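Local coordinates for molybdate-binding protein MolA (Haemophilus influenzae, PDB 3PSH) that binds molybdate and tungstate, but not sulfate or phosphate, in the periplasm as the solute-binding component of the low-affinity molybdate importer MolBCA, at residues Asp36-Lys39 / Gln40-Gly43; Lys54-Val57 / Arg58-Pro61; Lys153-Gln156 / Gly157-Val161; Glu284-Ala287 / Leu288-Trp292; Lys309-Asn312 / Asp313-Lys317. All blocks are in the same frame, centred on the assembly; numbering follows the deposited sequence.

Interaction 1: Asp36-Lys39 / Gln40-Gly43; sequences DATK and QIVG
Ala37 and Thr38 meet Gln40 and Ile41 in a local 3-10 turn, where the chain coming from helix 26-34 enters strand 41-44, an outermost strand of one of the two four-stranded parallel sheets. Two successive backbone bonds, each spanning three residues, hold the turn. Gln40 N donates to Ala37 O at 2.9 Å, and Ile41 N donates to Thr38 O at 3.1 Å. Gln40 folds back along the turn: its CG lies beside its own backbone N (chi1 -59°), and its CB rests 3.4 Å from Ala37 O. Ile41 turns its far end the same way, bringing CD1 to 3.9 Å from Thr38 CA and 4.4 Å from Thr38 CG2. Phe151 of helix 132-151 covers Ala37, Gln40 and Ile41, while Leu29 and Ala32 of helix 26-34 pack on Ile41. The hydroxyl of Thr38 is hydrogen-bonded to Glu62. On the outer side the bent chain of Lys39 brings NZ to 3.8 Å from Asp36 OD1, a long ion pair. Asp36 itself, with its positive phi of 57°, closes helix 26-34 in a Schellman motif. A helix ended in this way, then a tight turn into a parallel strand, is the return leg of a beta-alpha-beta crossover, here joining adjacent strands 21-24 and 41-44.

Interaction 2: Lys54-Val57 / Arg58-Pro61; sequences KNYV and RLAP
The ring of Tyr56 and the carbonyl of Val57 meet Leu59, Ala60 and Pro61 in a compact coil of backbone turns, and three kinds of contact hold it. The first is backbone hydrogen bonding. Arg58 N reaches Asn55 O at 2.9 Å, and Tyr56 O accepts twice, from Leu59 N at 2.8 Å and from Ala60 N at 3.2 Å. Ala60 N also makes a weak bond to Val57 O. Pro61 has no N-H to offer the same oxygen, and gives it a CA-H...O contact instead, with Pro61 CA 3.2 Å from Val57 O. The second kind is apolar. With CG opposite its own backbone N (chi1 -162°), Tyr56 swings its ring back toward the later residues; CE1 lies 4.0 Å from Leu59 CD1, and CE2 lies 4.1 Å from Ala60 CB. The tyrosine and leucine side chains cross at about a right angle. The third runs through water: one molecule accepts from Arg58 NE at 3.0 Å and is also hydrogen-bonded to Asn55 O, while Arg58 NH2 is hydrogen-bonded to the backbone O of Ser322. The coil lies in the loop after helix 48-52, with Tyr56 and Ala60 against Val33 of helix 26-34, the tyrosine hydroxyl bonded to Asn30, and Tyr56 and Leu59 packed on Tyr319 of helix 307-319.

Interaction 3: Lys153-Gln156 / Gly157-Val161; sequences KKQQ and GDELV
One face of the Glu159 carboxylate is laid over the preceding turn of alpha helix 154-165, with Gln155 O almost squarely above its centre, 3.5 Å from Glu159 CD. Gln155 CG lies over the same face but displaced toward OE2, 3.4 Å from it, and Gln156 CA is on this face too, 3.5 Å from OE1. Lys317 comes from the other side of the carboxylate plane to form a salt bridge with OE1. OE2 accepts a weak hydrogen bond from Gln155 NE2 at 3.5 Å, the amide and carboxylate planes standing 74° apart. The Gln156 side chain crosses that of Glu159 at about a right angle. These are side-chain pairs three and four residues apart in the opening turns of the helix, with Lys153 in the N-cap position. The backbone starts in regular fashion: Gly157 N donates to Lys153 O at 2.9 Å, and the same four-residue step is repeated up to Leu160 N, which donates to Gln156 O. Leu160 turns inward, to Ile144 of helix 132-151 and to Tyr314 and Phe318 of helix 307-319. On the outer side the second carboxylate, that of Asp158, is paired with Lys154. The lysine runs extended until a bend at its last torsion (chi4 -75°) turns NZ in to Asp158 OD2 at 2.9 Å, on the syn lone pair. The other oxygen, OD1, is reached through a water that donates to it at 2.8 Å and also donates to Lys154 O at 2.8 Å.

Interaction 4: Glu284-Ala287 / Leu288-Trp292; sequences EALA and LGEVW
Leu286 and Glu290 lie side by side and point the same way, one turn apart on helix 283-297. The glutamate starts with CB 3.5 Å from Leu286 O and runs extended past it, so that OE2 comes to 3.8 Å from Leu286 CG. A water joins the same pair, donating to Leu286 O at 2.8 Å and to Glu290 OE1. The carboxylate is buried but well supplied: OE1 has a salt bridge to Arg168, and OE2 is hydrogen-bonded to Tyr201. Beneath these side chains the helix widens into a pi-type turn. Glu284 O accepts from both Leu288 N at 2.9 Å and Gly289 N at 3.1 Å, and Ala285 O takes Glu290 N at 2.9 Å, five residues on. Gly289 presents only its backbone to Ala285 O where the helix widens. Leu288 leans back with CG beside its own backbone N (chi1 -50°), which sets CB 3.3 Å from Glu284 O. The Glu284 carboxylate is held by Lys276, Asn30 and Gln34. Val291 lays its CG2 3.2 Å from Ala287 O, an oxygen that also accepts from Asn167.

Interaction 5: Lys309-Asn312 / Asp313-Lys317; sequences KMVN and DYYQK
Asp313 opens its segment by folding back on Lys309, one turn earlier in helix 307-319. Its N donates to Lys309 O at 2.9 Å, and its OD2 forms a weakly bonded salt bridge with Lys309 NZ at 3.3 Å. The lysine chain stays extended until its last torsion (chi4 -44°) bends the ammonium group round to the carboxylate. Tyr314 follows, its N reaching Met310 O at 3.1 Å, while the ring is buried against helix 283-297 and its hydroxyl is hydrogen-bonded to Gln34. Tyr315 is bonded through its N to Val311 O, and its side chain lies alongside that of Val311, pointing the same way. The touching atoms are Tyr315 CD1 and Val311 CG1, 3.8 Å apart, and CD1 also comes within 3.3 Å of Val311 O. At the far end the Tyr315 hydroxyl is hydrogen-bonded to Glu273. Gln316 N donates to Asn312 O at 2.8 Å, and the side chains add a weak but fairly straight bond, Gln316 NE2 to Asn312 OD1 at 3.4 Å, with the two amide planes 63° apart. Salt bridge and amide pair on the outside, tyrosines and valine within: this division is that of an amphipathic alpha helix, here the last helix of the chain.

Overall arrangement
From the N terminus onward the five contacts come strictly in series; each closes only a turn or two of its own chain, and none nests in or crosses another. Interaction 1 leads into the first parallel sheet, and interaction 2 follows in a loop beside the same lobe. Interaction 3 begins a helix whose Lys153 lies with its CE against Asp36 O of interaction 1. Interactions 4 and 5 sit on consecutive helices, where Leu288 packs on Tyr314. Interaction 5 also touches interaction 2, through Leu59 and Tyr315, and interaction 3, through Leu160 and Tyr314, so helix 307-319 joins interactions 2, 3 and 4, while interaction 1 is reached through interaction 3.

Interaction 1: Asp36-Lys39 / Gln40-Gly43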
loop_
_atom_site.group_PDB
_atom_site.type_symbol
_atom_site.label_atom_id
_atom_site.label_comp_id
_atom_site.label_asym_id
_atom_site.label_seq_id
_atom_site.Cartn_x
_atom_site.Cartn_y
_atom_site.Cartn_z
ATOM N N ASP A 36 4.320 -14.267 7.640
ATOM C CA ASP A 36 4.087 -15.053 8.923
ATOM C C ASP A 36 5.280 -14.720 9.836
ATOM O O ASP A 36 5.823 -15.641 10.488
ATOM C CB ASP A 36 4.116 -16.604 8.738
ATOM C CG ASP A 36 3.313 -17.364 9.835
ATOM O OD1 ASP A 36 2.669 -16.735 10.707
ATOM O OD2 ASP A 36 3.393 -18.635 9.814
ATOM N N ALA A 37 5.601 -13.415 9.965
ATOM C CA ALA A 37 6.785 -12.942 10.755
ATOM C C ALA A 37 6.409 -12.241 12.056
ATOM O O ALA A 37 7.292 -11.765 12.791
ATOM C CB ALA A 37 7.724 -11.970 9.886
ATOM N N THR A 38 5.129 -12.231 12.442
ATOM C CA THR A 38 4.761 -11.343 13.600
ATOM C C THR A 38 5.284 -11.760 14.980
ATOM O O THR A 38 5.344 -10.972 15.865
ATOM C CB THR A 38 3.257 -11.119 13.718
ATOM O OG1 THR A 38 2.688 -12.378 13.951
ATOM C CG2 THR A 38 2.703 -10.555 12.374
ATOM N N LYS A 39 5.676 -13.015 15.117
ATOM C CA LYS A 39 6.260 -13.434 16.393
ATOM C C LYS A 39 7.643 -12.788 16.589
ATOM O O LYS A 39 8.204 -12.825 17.681
ATOM C CB LYS A 39 6.539 -14.883 16.316
ATOM C CG LYS A 39 5.404 -15.812 16.570
ATOM C CD LYS A 39 5.870 -17.161 16.009
ATOM C CE LYS A 39 4.698 -17.990 15.479
ATOM N NZ LYS A 39 4.339 -17.714 14.034
ATOM N N GLN A 40 8.210 -12.322 15.505
ATOM C CA GLN A 40 9.505 -11.582 15.532
ATOM C C GLN A 40 9.372 -10.081 15.662
ATOM O O GLN A 40 10.328 -9.378 15.469
ATOM C CB GLN A 40 10.357 -11.964 14.326
ATOM C CG GLN A 40 10.642 -13.453 14.288
ATOM C CD GLN A 40 11.083 -13.895 12.922
ATOM O OE1 GLN A 40 12.239 -13.706 12.526
ATOM N NE2 GLN A 40 10.100 -14.376 12.117
ATOM N N ILE A 41 8.157 -9.593 15.939
ATOM C CA ILE A 41 7.962 -8.129 16.084
ATOM C C ILE A 41 7.472 -7.819 17.506
ATOM O O ILE A 41 6.658 -8.568 18.038
ATOM C CB ILE A 41 6.846 -7.734 15.101
ATOM C CG1 ILE A 41 7.411 -7.883 13.661
ATOM C CG2 ILE A 41 6.350 -6.270 15.319
ATOM C CD1 ILE A 41 6.260 -7.931 12.556
ATOM N N VAL A 42 7.956 -6.733 18.093
ATOM C CA VAL A 42 7.568 -6.375 19.450
ATOM C C VAL A 42 7.060 -4.935 19.554
ATOM O O VAL A 42 6.622 -4.526 20.653
ATOM C CB VAL A 42 8.703 -6.573 20.454
ATOM C CG1 VAL A 42 9.047 -8.093 20.516
ATOM C CG2 VAL A 42 9.830 -5.641 20.103
ATOM N N GLY A 43 7.123 -4.151 18.433
ATOM C CA GLY A 43 6.374 -2.854 18.441
ATOM C C GLY A 43 6.002 -2.462 17.022
ATOM O O GLY A 43 6.574 -2.977 16.084
#

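Interaction 2: Lys54-Val57 / Arg58-Pro61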
loop_
_atom_site.group_PDB
_atom_site.type_symbol
_atom_site.label_atom_id
_atom_site.label_comp_id
_atom_site.label_asym_id
_atom_site.label_seq_id
_atom_site.Cartn_x
_atom_site.Cartn_y
_atom_site.Cartn_z
ATOM N N LYS A 54 -9.863 -0.549 10.408
ATOM C CA LYS A 54 -10.310 -1.097 11.677
ATOM C C LYS A 54 -10.420 -2.622 11.663
ATOM O O LYS A 54 -10.442 -3.263 12.770
ATOM C CB LYS A 54 -11.646 -0.424 12.104
ATOM C CG LYS A 54 -12.862 -1.113 11.433
ATOM C CD LYS A 54 -14.161 -0.305 11.639
ATOM C CE LYS A 54 -15.245 -0.870 10.752
ATOM N NZ LYS A 54 -15.529 -2.321 11.136
ATOM N N ASN A 55 -10.524 -3.292 10.500
ATOM C CA ASN A 55 -10.702 -4.736 10.514
ATOM C C ASN A 55 -9.367 -5.500 10.380
ATOM O O ASN A 55 -9.374 -6.750 10.411
ATOM C CB ASN A 55 -11.667 -5.206 9.427
ATOM C CG ASN A 55 -13.053 -4.548 9.590
ATOM O OD1 ASN A 55 -13.616 -4.593 10.684
ATOM N ND2 ASN A 55 -13.602 -3.990 8.514
ATOM N N TYR A 56 -8.275 -4.729 10.221
ATOM C CA TYR A 56 -6.955 -5.400 10.057
ATOM C C TYR A 56 -6.653 -6.380 11.201
ATOM O O TYR A 56 -6.057 -7.442 11.014
ATOM C CB TYR A 56 -5.792 -4.404 9.960
ATOM C CG TYR A 56 -4.616 -5.137 9.357
ATOM C CD1 TYR A 56 -4.567 -5.270 7.941
ATOM C CD2 TYR A 56 -3.541 -5.590 10.120
ATOM C CE1 TYR A 56 -3.528 -5.956 7.251
ATOM C CE2 TYR A 56 -2.529 -6.272 9.508
ATOM C CZ TYR A 56 -2.474 -6.449 8.070
ATOM O OH TYR A 56 -1.377 -7.087 7.573
ATOM N N VAL A 57 -7.096 -6.005 12.402
ATOM C CA VAL A 57 -6.791 -6.735 13.650
ATOM C C VAL A 57 -7.430 -8.140 13.501
ATOM O O VAL A 57 -6.968 -9.130 14.123
ATOM C CB VAL A 57 -7.339 -5.903 14.869
ATOM C CG1 VAL A 57 -8.882 -5.986 14.875
ATOM C CG2 VAL A 57 -6.721 -6.353 16.232
ATOM N N ARG A 58 -8.418 -8.302 12.631
ATOM C CA ARG A 58 -8.942 -9.618 12.419
ATOM C C ARG A 58 -7.901 -10.608 11.847
ATOM O O ARG A 58 -7.959 -11.848 12.099
ATOM C CB ARG A 58 -10.185 -9.634 11.526
ATOM C CG ARG A 58 -10.802 -11.051 11.451
ATOM C CD ARG A 58 -12.031 -11.086 10.539
ATOM N NE ARG A 58 -11.559 -11.036 9.149
ATOM C CZ ARG A 58 -11.236 -12.148 8.475
ATOM N NH1 ARG A 58 -11.288 -13.344 9.051
ATOM N NH2 ARG A 58 -10.790 -12.074 7.258
ATOM N N LEU A 59 -7.021 -10.110 10.987
ATOM C CA LEU A 59 -6.054 -10.912 10.247
ATOM C C LEU A 59 -4.790 -11.076 11.123
ATOM O O LEU A 59 -4.001 -12.016 10.945
ATOM C CB LEU A 59 -5.634 -10.153 8.973
ATOM C CG LEU A 59 -6.835 -9.805 7.997
ATOM C CD1 LEU A 59 -6.358 -8.765 6.858
ATOM C CD2 LEU A 59 -7.534 -10.998 7.380
ATOM N N ALA A 60 -4.572 -10.136 12.019
ATOM C CA ALA A 60 -3.398 -10.194 12.895
ATOM C C ALA A 60 -3.775 -9.807 14.346
ATOM O O ALA A 60 -3.463 -8.660 14.745
ATOM C CB ALA A 60 -2.285 -9.331 12.281
ATOM N N PRO A 61 -4.530 -10.720 15.066
ATOM C CA PRO A 61 -5.020 -10.260 16.406
ATOM C C PRO A 61 -3.902 -9.936 17.335
ATOM O O PRO A 61 -4.083 -9.212 18.318
ATOM C CB PRO A 61 -5.729 -11.500 16.977
ATOM C CG PRO A 61 -5.849 -12.479 15.932
ATOM C CD PRO A 61 -5.300 -11.907 14.629
HETATM O O HOH W 1 -10.443 -8.361 8.280
#

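Interaction 3: Lys153-Gln156 / Gly157-Val161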
loop_
_atom_site.group_PDB
_atom_site.type_symbol
_atom_site.label_atom_id
_atom_site.label_comp_id
_atom_site.label_asym_id
_atom_site.label_seq_id
_atom_site.Cartn_x
_atom_site.Cartn_y
_atom_site.Cartn_z
ATOM N N LYS A 153 12.666 -15.209 6.214
ATOM C CA LYS A 153 11.461 -15.752 5.550
ATOM C C LYS A 153 11.628 -15.829 4.044
ATOM O O LYS A 153 10.678 -15.497 3.260
ATOM C CB LYS A 153 10.182 -14.922 5.856
ATOM C CG LYS A 153 9.813 -14.854 7.369
ATOM C CD LYS A 153 9.579 -16.249 8.012
ATOM C CE LYS A 153 8.950 -16.091 9.380
ATOM N NZ LYS A 153 8.919 -17.421 10.025
ATOM N N LYS A 154 12.810 -16.239 3.578
ATOM C CA LYS A 154 13.123 -16.102 2.124
ATOM C C LYS A 154 12.128 -16.819 1.230
ATOM O O LYS A 154 11.627 -16.254 0.262
ATOM C CB LYS A 154 14.544 -16.630 1.792
ATOM C CG LYS A 154 14.916 -16.278 0.370
ATOM C CD LYS A 154 16.085 -17.153 -0.037
ATOM C CE LYS A 154 16.765 -16.651 -1.269
ATOM N NZ LYS A 154 15.860 -17.015 -2.362
ATOM N N GLN A 155 11.851 -18.080 1.528
ATOM C CA GLN A 155 10.962 -18.868 0.649
ATOM C C GLN A 155 9.546 -18.256 0.608
ATOM O O GLN A 155 9.012 -18.081 -0.494
ATOM C CB GLN A 155 10.963 -20.311 1.144
ATOM C CG GLN A 155 9.956 -21.258 0.479
ATOM C CD GLN A 155 9.910 -22.638 1.183
ATOM O OE1 GLN A 155 10.939 -23.120 1.667
ATOM N NE2 GLN A 155 8.722 -23.274 1.230
ATOM N N GLN A 156 8.980 -17.857 1.782
ATOM C CA GLN A 156 7.643 -17.292 1.742
ATOM C C GLN A 156 7.674 -15.932 0.994
ATOM O O GLN A 156 6.744 -15.560 0.240
ATOM C CB GLN A 156 6.972 -17.201 3.108
ATOM C CG GLN A 156 5.453 -16.816 2.959
ATOM C CD GLN A 156 4.514 -17.464 3.948
ATOM O OE1 GLN A 156 3.573 -16.822 4.512
ATOM N NE2 GLN A 156 4.691 -18.774 4.138
ATOM N N GLY A 157 8.769 -15.173 1.145
ATOM C CA GLY A 157 8.989 -13.926 0.421
ATOM C C GLY A 157 8.932 -14.163 -1.098
ATOM O O GLY A 157 8.265 -13.462 -1.843
ATOM N N ASP A 158 9.613 -15.198 -1.542
ATOM C CA ASP A 158 9.654 -15.494 -2.962
ATOM C C ASP A 158 8.267 -15.885 -3.457
ATOM O O ASP A 158 7.929 -15.494 -4.554
ATOM C CB ASP A 158 10.680 -16.562 -3.285
ATOM C CG ASP A 158 12.110 -16.064 -3.074
ATOM O OD1 ASP A 158 12.352 -14.868 -3.126
ATOM O OD2 ASP A 158 13.034 -16.927 -2.898
ATOM N N GLU A 159 7.491 -16.628 -2.646
ATOM C CA GLU A 159 6.159 -17.034 -3.025
ATOM C C GLU A 159 5.215 -15.815 -3.076
ATOM O O GLU A 159 4.245 -15.745 -3.906
ATOM C CB GLU A 159 5.629 -18.008 -1.946
ATOM C CG GLU A 159 6.437 -19.311 -2.005
ATOM C CD GLU A 159 6.290 -20.218 -0.805
ATOM O OE1 GLU A 159 5.742 -19.770 0.266
ATOM O OE2 GLU A 159 6.830 -21.360 -0.940
ATOM N N LEU A 160 5.464 -14.884 -2.156
ATOM C CA LEU A 160 4.646 -13.645 -2.058
ATOM C C LEU A 160 4.894 -12.737 -3.271
ATOM O O LEU A 160 3.907 -12.215 -3.928
ATOM C CB LEU A 160 5.030 -12.887 -0.753
ATOM C CG LEU A 160 4.055 -11.678 -0.553
ATOM C CD1 LEU A 160 2.586 -11.987 -0.382
ATOM C CD2 LEU A 160 4.509 -11.045 0.795
ATOM N N VAL A 161 6.163 -12.626 -3.701
ATOM C CA VAL A 161 6.484 -11.881 -4.910
ATOM C C VAL A 161 5.811 -12.535 -6.138
ATOM O O VAL A 161 5.199 -11.842 -6.965
ATOM C CB VAL A 161 8.019 -11.798 -5.123
ATOM C CG1 VAL A 161 8.362 -11.248 -6.559
ATOM C CG2 VAL A 161 8.666 -10.877 -3.977
HETATM O O HOH W 2 12.488 -13.708 -0.531
#

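Interaction 4: Glu284-Ala287 / Leu288-Trp292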
loop_
_atom_site.group_PDB
_atom_site.type_symbol
_atom_site.label_atom_id
_atom_site.label_comp_id
_atom_site.label_asym_id
_atom_site.label_seq_id
_atom_site.Cartn_x
_atom_site.Cartn_y
_atom_site.Cartn_z
ATOM N N GLU A 284 -1.083 -7.948 -2.300
ATOM C CA GLU A 284 -2.514 -8.305 -2.549
ATOM C C GLU A 284 -3.241 -7.342 -3.427
ATOM O O GLU A 284 -4.246 -7.724 -4.057
ATOM C CB GLU A 284 -3.307 -8.505 -1.222
ATOM C CG GLU A 284 -3.524 -7.233 -0.371
ATOM C CD GLU A 284 -2.375 -6.754 0.506
ATOM O OE1 GLU A 284 -1.219 -7.193 0.288
ATOM O OE2 GLU A 284 -2.657 -5.933 1.416
ATOM N N ALA A 285 -2.783 -6.098 -3.432
ATOM C CA ALA A 285 -3.418 -5.041 -4.299
ATOM C C ALA A 285 -3.147 -5.373 -5.737
ATOM O O ALA A 285 -4.079 -5.250 -6.528
ATOM C CB ALA A 285 -2.882 -3.716 -3.969
ATOM N N LEU A 286 -1.910 -5.777 -6.080
ATOM C CA LEU A 286 -1.634 -6.275 -7.495
ATOM C C LEU A 286 -2.436 -7.513 -7.802
ATOM O O LEU A 286 -3.272 -7.553 -8.748
ATOM C CB LEU A 286 -0.111 -6.581 -7.717
ATOM C CG LEU A 286 0.609 -5.216 -7.896
ATOM C CD1 LEU A 286 0.754 -4.225 -6.680
ATOM C CD2 LEU A 286 2.037 -5.511 -8.478
ATOM N N ALA A 287 -2.248 -8.548 -6.964
ATOM C CA ALA A 287 -2.716 -9.869 -7.312
ATOM C C ALA A 287 -4.288 -9.910 -7.396
ATOM O O ALA A 287 -4.920 -10.441 -8.370
ATOM C CB ALA A 287 -2.173 -10.844 -6.330
ATOM N N LEU A 288 -4.916 -9.366 -6.365
ATOM C CA LEU A 288 -6.342 -9.420 -6.238
ATOM C C LEU A 288 -7.019 -8.059 -6.590
ATOM O O LEU A 288 -8.119 -7.997 -7.198
ATOM C CB LEU A 288 -6.684 -9.864 -4.762
ATOM C CG LEU A 288 -5.950 -11.126 -4.263
ATOM C CD1 LEU A 288 -6.334 -11.375 -2.766
ATOM C CD2 LEU A 288 -6.340 -12.368 -5.096
ATOM N N GLY A 289 -6.453 -6.970 -6.088
ATOM C CA GLY A 289 -7.084 -5.707 -6.234
ATOM C C GLY A 289 -7.256 -5.317 -7.710
ATOM O O GLY A 289 -8.310 -4.798 -8.055
ATOM N N GLU A 290 -6.199 -5.412 -8.516
ATOM C CA GLU A 290 -6.306 -4.992 -9.915
ATOM C C GLU A 290 -7.309 -5.876 -10.668
ATOM O O GLU A 290 -8.069 -5.396 -11.510
ATOM C CB GLU A 290 -4.957 -5.093 -10.608
ATOM C CG GLU A 290 -4.021 -4.027 -10.028
ATOM C CD GLU A 290 -2.611 -4.045 -10.667
ATOM O OE1 GLU A 290 -2.306 -4.874 -11.557
ATOM O OE2 GLU A 290 -1.732 -3.228 -10.148
ATOM N N VAL A 291 -7.402 -7.135 -10.270
ATOM C CA VAL A 291 -8.381 -8.076 -10.923
ATOM C C VAL A 291 -9.805 -7.621 -10.463
ATOM O O VAL A 291 -10.721 -7.486 -11.319
ATOM C CB VAL A 291 -8.116 -9.570 -10.593
ATOM C CG1 VAL A 291 -9.189 -10.461 -11.250
ATOM C CG2 VAL A 291 -6.673 -9.988 -11.060
ATOM N N TRP A 292 -10.022 -7.341 -9.151
ATOM C CA TRP A 292 -11.325 -6.757 -8.772
ATOM C C TRP A 292 -11.732 -5.532 -9.569
ATOM O O TRP A 292 -12.914 -5.459 -10.068
ATOM C CB TRP A 292 -11.336 -6.437 -7.276
ATOM C CG TRP A 292 -12.695 -5.869 -6.839
ATOM C CD1 TRP A 292 -13.741 -6.585 -6.360
ATOM C CD2 TRP A 292 -13.052 -4.496 -6.722
ATOM N NE1 TRP A 292 -14.788 -5.759 -6.028
ATOM C CE2 TRP A 292 -14.400 -4.450 -6.244
ATOM C CE3 TRP A 292 -12.390 -3.267 -7.059
ATOM C CZ2 TRP A 292 -15.086 -3.210 -6.082
ATOM C CZ3 TRP A 292 -13.104 -2.012 -6.920
ATOM C CH2 TRP A 292 -14.436 -2.025 -6.408
HETATM O O HOH W 3 -2.472 -7.838 -11.403
#

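Interaction 5: Lys309-Asn312 / Asp313-Lys317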
loop_
_atom_site.group_PDB
_atom_site.type_symbol
_atom_site.label_atom_id
_atom_site.label_comp_id
_atom_site.label_asym_id
_atom_site.label_seq_id
_atom_site.Cartn_x
_atom_site.Cartn_y
_atom_site.Cartn_z
ATOM N N LYS A 309 -12.379 -17.282 -5.541
ATOM C CA LYS A 309 -11.427 -18.413 -5.278
ATOM C C LYS A 309 -10.013 -17.861 -5.232
ATOM O O LYS A 309 -9.139 -18.332 -4.455
ATOM C CB LYS A 309 -11.568 -19.519 -6.357
ATOM C CG LYS A 309 -10.571 -20.666 -6.381
ATOM C CD LYS A 309 -11.093 -21.838 -7.299
ATOM C CE LYS A 309 -10.114 -23.054 -7.310
ATOM N NZ LYS A 309 -8.675 -22.629 -7.448
ATOM N N MET A 310 -9.756 -16.890 -6.118
ATOM C CA MET A 310 -8.422 -16.339 -6.188
ATOM C C MET A 310 -8.188 -15.734 -4.794
ATOM O O MET A 310 -7.085 -15.888 -4.201
ATOM C CB MET A 310 -8.302 -15.283 -7.282
ATOM C CG MET A 310 -7.987 -15.887 -8.619
ATOM S SD MET A 310 -7.915 -14.407 -9.745
ATOM C CE MET A 310 -7.521 -15.300 -11.295
ATOM N N VAL A 311 -9.187 -15.016 -4.282
ATOM C CA VAL A 311 -9.022 -14.299 -2.986
ATOM C C VAL A 311 -8.891 -15.254 -1.806
ATOM O O VAL A 311 -8.000 -15.089 -0.905
ATOM C CB VAL A 311 -10.218 -13.336 -2.754
ATOM C CG1 VAL A 311 -10.174 -12.771 -1.280
ATOM C CG2 VAL A 311 -10.282 -12.194 -3.762
ATOM N N ASN A 312 -9.729 -16.288 -1.845
ATOM C CA ASN A 312 -9.638 -17.328 -0.805
ATOM C C ASN A 312 -8.269 -18.027 -0.748
ATOM O O ASN A 312 -7.681 -18.132 0.371
ATOM C CB ASN A 312 -10.679 -18.411 -0.960
ATOM C CG ASN A 312 -10.627 -19.400 0.220
ATOM O OD1 ASN A 312 -10.858 -18.985 1.378
ATOM N ND2 ASN A 312 -10.269 -20.677 -0.047
ATOM N N ASP A 313 -7.760 -18.459 -1.911
ATOM C CA ASP A 313 -6.497 -19.183 -1.987
ATOM C C ASP A 313 -5.331 -18.277 -1.407
ATOM O O ASP A 313 -4.446 -18.727 -0.679
ATOM C CB ASP A 313 -6.144 -19.550 -3.447
ATOM C CG ASP A 313 -7.049 -20.650 -4.012
ATOM O OD1 ASP A 313 -7.685 -21.324 -3.177
ATOM O OD2 ASP A 313 -7.134 -20.702 -5.285
ATOM N N TYR A 314 -5.406 -16.989 -1.780
ATOM C CA TYR A 314 -4.428 -15.998 -1.385
ATOM C C TYR A 314 -4.516 -15.758 0.145
ATOM O O TYR A 314 -3.434 -15.739 0.834
ATOM C CB TYR A 314 -4.666 -14.658 -2.149
ATOM C CG TYR A 314 -3.541 -13.563 -1.918
ATOM C CD1 TYR A 314 -2.631 -13.319 -2.891
ATOM C CD2 TYR A 314 -3.419 -12.955 -0.690
ATOM C CE1 TYR A 314 -1.555 -12.345 -2.681
ATOM C CE2 TYR A 314 -2.480 -11.970 -0.458
ATOM C CZ TYR A 314 -1.484 -11.686 -1.453
ATOM O OH TYR A 314 -0.441 -10.765 -1.231
ATOM N N TYR A 315 -5.721 -15.565 0.654
ATOM C CA TYR A 315 -5.914 -15.298 2.088
ATOM C C TYR A 315 -5.490 -16.539 2.879
ATOM O O TYR A 315 -4.797 -16.378 3.872
ATOM C CB TYR A 315 -7.319 -14.841 2.450
ATOM C CG TYR A 315 -7.477 -13.353 2.407
ATOM C CD1 TYR A 315 -7.296 -12.606 1.225
ATOM C CD2 TYR A 315 -7.805 -12.627 3.571
ATOM C CE1 TYR A 315 -7.474 -11.160 1.264
ATOM C CE2 TYR A 315 -8.045 -11.234 3.599
ATOM C CZ TYR A 315 -7.836 -10.482 2.393
ATOM O OH TYR A 315 -8.005 -9.110 2.504
ATOM N N GLN A 316 -5.780 -17.738 2.393
ATOM C CA GLN A 316 -5.464 -18.913 3.236
ATOM C C GLN A 316 -3.928 -19.067 3.279
ATOM O O GLN A 316 -3.383 -19.415 4.361
ATOM C CB GLN A 316 -6.130 -20.170 2.624
ATOM C CG GLN A 316 -7.675 -20.097 2.703
ATOM C CD GLN A 316 -8.229 -20.359 4.095
ATOM O OE1 GLN A 316 -7.511 -20.719 5.011
ATOM N NE2 GLN A 316 -9.545 -20.079 4.274
ATOM N N LYS A 317 -3.253 -18.710 2.155
ATOM C CA LYS A 317 -1.788 -18.823 2.055
ATOM C C LYS A 317 -1.016 -17.771 2.867
ATOM O O LYS A 317 -0.184 -18.133 3.756
ATOM C CB LYS A 317 -1.291 -18.873 0.606
ATOM C CG LYS A 317 0.199 -18.725 0.489
ATOM C CD LYS A 317 0.921 -20.066 0.653
ATOM C CE LYS A 317 2.445 -19.839 0.602
ATOM N NZ LYS A 317 3.048 -21.200 1.151
#